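Local coordinates for protein histidine kinase (Methanosarcina mazei, PDB 3LI9) that probably phosphorylates itself on histidine at the expense of ATP in response to extracellular signals, here represented by its extracellular PDC-fold sensor domain, at residues 55-59 / 97-103. Sequence-based numbering, arbitrary orientation.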
loop_
_atom_site.group_PDB
_atom_site.type_symbol
_atom_site.label_atom_id
_atom_site.label_comp_id
_atom_site.label_asym_id
_atom_site.label_seq_id
_atom_site.Cartn_x
_atom_site.Cartn_y
_atom_site.Cartn_z
ATOM N N ARG A 55 -18.325 18.814 11.278
ATOM C CA ARG A 55 -17.956 17.367 11.251
ATOM C C ARG A 55 -18.826 16.592 10.328
ATOM O O ARG A 55 -18.299 15.662 9.618
ATOM C CB ARG A 55 -18.020 16.738 12.684
ATOM C CG ARG A 55 -16.919 17.317 13.545
ATOM C CD ARG A 55 -16.880 16.606 14.961
ATOM N NE ARG A 55 -15.874 17.278 15.833
ATOM C CZ ARG A 55 -15.104 16.647 16.722
ATOM N NH1 ARG A 55 -15.108 15.302 16.801
ATOM N NH2 ARG A 55 -14.268 17.348 17.513
ATOM N N GLU A 56 -20.118 16.932 10.233
ATOM C CA GLU A 56 -21.014 16.172 9.340
ATOM C C GLU A 56 -20.653 16.395 7.884
ATOM O O GLU A 56 -20.635 15.462 7.102
ATOM C CB GLU A 56 -22.503 16.607 9.486
ATOM C CG GLU A 56 -23.112 16.333 10.863
ATOM C CD GLU A 56 -23.388 14.838 11.105
ATOM O OE1 GLU A 56 -23.517 14.089 10.108
ATOM O OE2 GLU A 56 -23.481 14.434 12.305
ATOM N N GLU A 57 -20.234 17.617 7.557
ATOM C CA GLU A 57 -19.838 17.888 6.171
ATOM C C GLU A 57 -18.509 17.141 5.853
ATOM O O GLU A 57 -18.345 16.628 4.732
ATOM C CB GLU A 57 -19.645 19.400 5.962
ATOM C CG GLU A 57 -19.196 19.732 4.545
ATOM C CD GLU A 57 -19.382 21.213 4.222
ATOM O OE1 GLU A 57 -18.484 21.964 4.539
ATOM O OE2 GLU A 57 -20.465 21.605 3.806
ATOM N N ALA A 58 -17.549 17.145 6.788
ATOM C CA ALA A 58 -16.305 16.449 6.529
ATOM C C ALA A 58 -16.558 14.920 6.379
ATOM O O ALA A 58 -15.926 14.263 5.525
ATOM C CB ALA A 58 -15.278 16.730 7.612
HETATM N N MSE A 59 -17.538 14.397 7.124
HETATM C CA MSE A 59 -17.909 12.976 6.992
HETATM C C MSE A 59 -18.532 12.787 5.572
HETATM O O MSE A 59 -18.280 11.752 4.938
HETATM C CB MSE A 59 -18.796 12.567 8.205
HETATM C CG MSE A 59 -17.878 12.460 9.392
HETATM SE SE MSE A 59 -19.005 11.838 10.938
HETATM C CE MSE A 59 -19.642 13.313 11.337
ATOM N N HIS A 97 -17.711 8.237 16.417
ATOM C CA HIS A 97 -16.669 8.755 17.381
ATOM C C HIS A 97 -16.437 7.736 18.489
ATOM O O HIS A 97 -17.248 6.771 18.654
ATOM C CB HIS A 97 -17.210 10.051 18.003
ATOM C CG HIS A 97 -17.190 11.201 17.031
ATOM N ND1 HIS A 97 -18.132 11.352 16.031
ATOM C CD2 HIS A 97 -16.360 12.278 16.940
ATOM C CE1 HIS A 97 -17.894 12.488 15.381
ATOM N NE2 HIS A 97 -16.822 13.045 15.886
ATOM N N ASP A 98 -15.365 7.956 19.233
ATOM C CA ASP A 98 -15.091 7.105 20.403
ATOM C C ASP A 98 -15.130 7.973 21.682
ATOM O O ASP A 98 -15.629 9.075 21.692
ATOM C CB ASP A 98 -13.763 6.346 20.201
ATOM C CG ASP A 98 -12.562 7.240 20.194
ATOM O OD1 ASP A 98 -12.660 8.415 20.624
ATOM O OD2 ASP A 98 -11.513 6.778 19.687
ATOM N N SER A 99 -14.654 7.402 22.794
ATOM C CA SER A 99 -14.880 8.110 24.076
ATOM C C SER A 99 -13.976 9.367 24.226
ATOM O O SER A 99 -14.140 10.117 25.178
ATOM C CB SER A 99 -14.563 7.126 25.224
ATOM O OG SER A 99 -13.179 6.857 25.134
ATOM N N THR A 100 -13.036 9.603 23.311
ATOM C CA THR A 100 -12.211 10.833 23.353
ATOM C C THR A 100 -12.960 12.035 22.742
ATOM O O THR A 100 -12.652 13.175 23.033
ATOM C CB THR A 100 -10.859 10.677 22.603
ATOM O OG1 THR A 100 -11.134 10.595 21.193
ATOM C CG2 THR A 100 -10.075 9.468 23.021
ATOM N N GLY A 101 -13.883 11.802 21.794
ATOM C CA GLY A 101 -14.506 12.936 21.101
ATOM C C GLY A 101 -13.592 13.460 19.953
ATOM O O GLY A 101 -14.013 14.363 19.230
ATOM N N ARG A 102 -12.403 12.889 19.802
ATOM C CA ARG A 102 -11.452 13.310 18.725
ATOM C C ARG A 102 -12.127 13.057 17.375
ATOM O O ARG A 102 -12.929 12.092 17.278
ATOM C CB ARG A 102 -10.123 12.563 18.754
ATOM C CG ARG A 102 -9.261 12.992 19.986
ATOM C CD ARG A 102 -8.000 12.202 20.212
ATOM N NE ARG A 102 -7.061 12.255 19.077
ATOM C CZ ARG A 102 -5.894 11.681 19.091
ATOM N NH1 ARG A 102 -5.536 11.074 20.238
ATOM N NH2 ARG A 102 -5.090 11.676 18.007
ATOM N N PHE A 103 -11.868 13.899 16.383
ATOM C CA PHE A 103 -12.453 13.621 15.029
ATOM C C PHE A 103 -11.614 12.576 14.333
ATOM O O PHE A 103 -10.548 12.872 13.819
ATOM C CB PHE A 103 -12.505 14.916 14.193
ATOM C CG PHE A 103 -13.439 14.852 13.017
ATOM C CD1 PHE A 103 -14.682 14.205 13.101
ATOM C CD2 PHE A 103 -13.053 15.440 11.792
ATOM C CE1 PHE A 103 -15.536 14.182 12.048
ATOM C CE2 PHE A 103 -13.942 15.378 10.686
ATOM C CZ PHE A 103 -15.182 14.747 10.823
#
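One terminal nitrogen, NH1 of R55, divides its two N-H groups between a backbone carbonyl and an imidazole, an example of arginine tying helix to loop. NH1 donates to G101 O at 2.8 Å, tilted from the carbonyl plane, and to H97 NE2 at 3.0 Å, near both the ring and guanidinium planes. Because H97 ND1 is hydrogen-bonded to the carbonyl O of P95, its ring is held at both nitrogens. NH2 of R55 forms salt bridges with D85 and D88. The side chain, extended from CG to NE, runs alongside F103 in the opposite direction, with R55 CG over one ring face, 4.0 Å from the centroid in a CH-pi contact. A58 CB meets that ring's rim at CE2 (3.6 Å), and M59 CG at CZ (3.8 Å). F103 owes this position to CG anti to its backbone N (chi1 -162°), sending the ring to the start of helix 55-67. A leucine in place of R55 would probably leave G101 O and H97 NE2 without their donor and D85 and D88 without this cationic partner. Charge, directed N-H groups and an aliphatic stem join helix 55-67 of the Cache domain to the loop before strand 105-108.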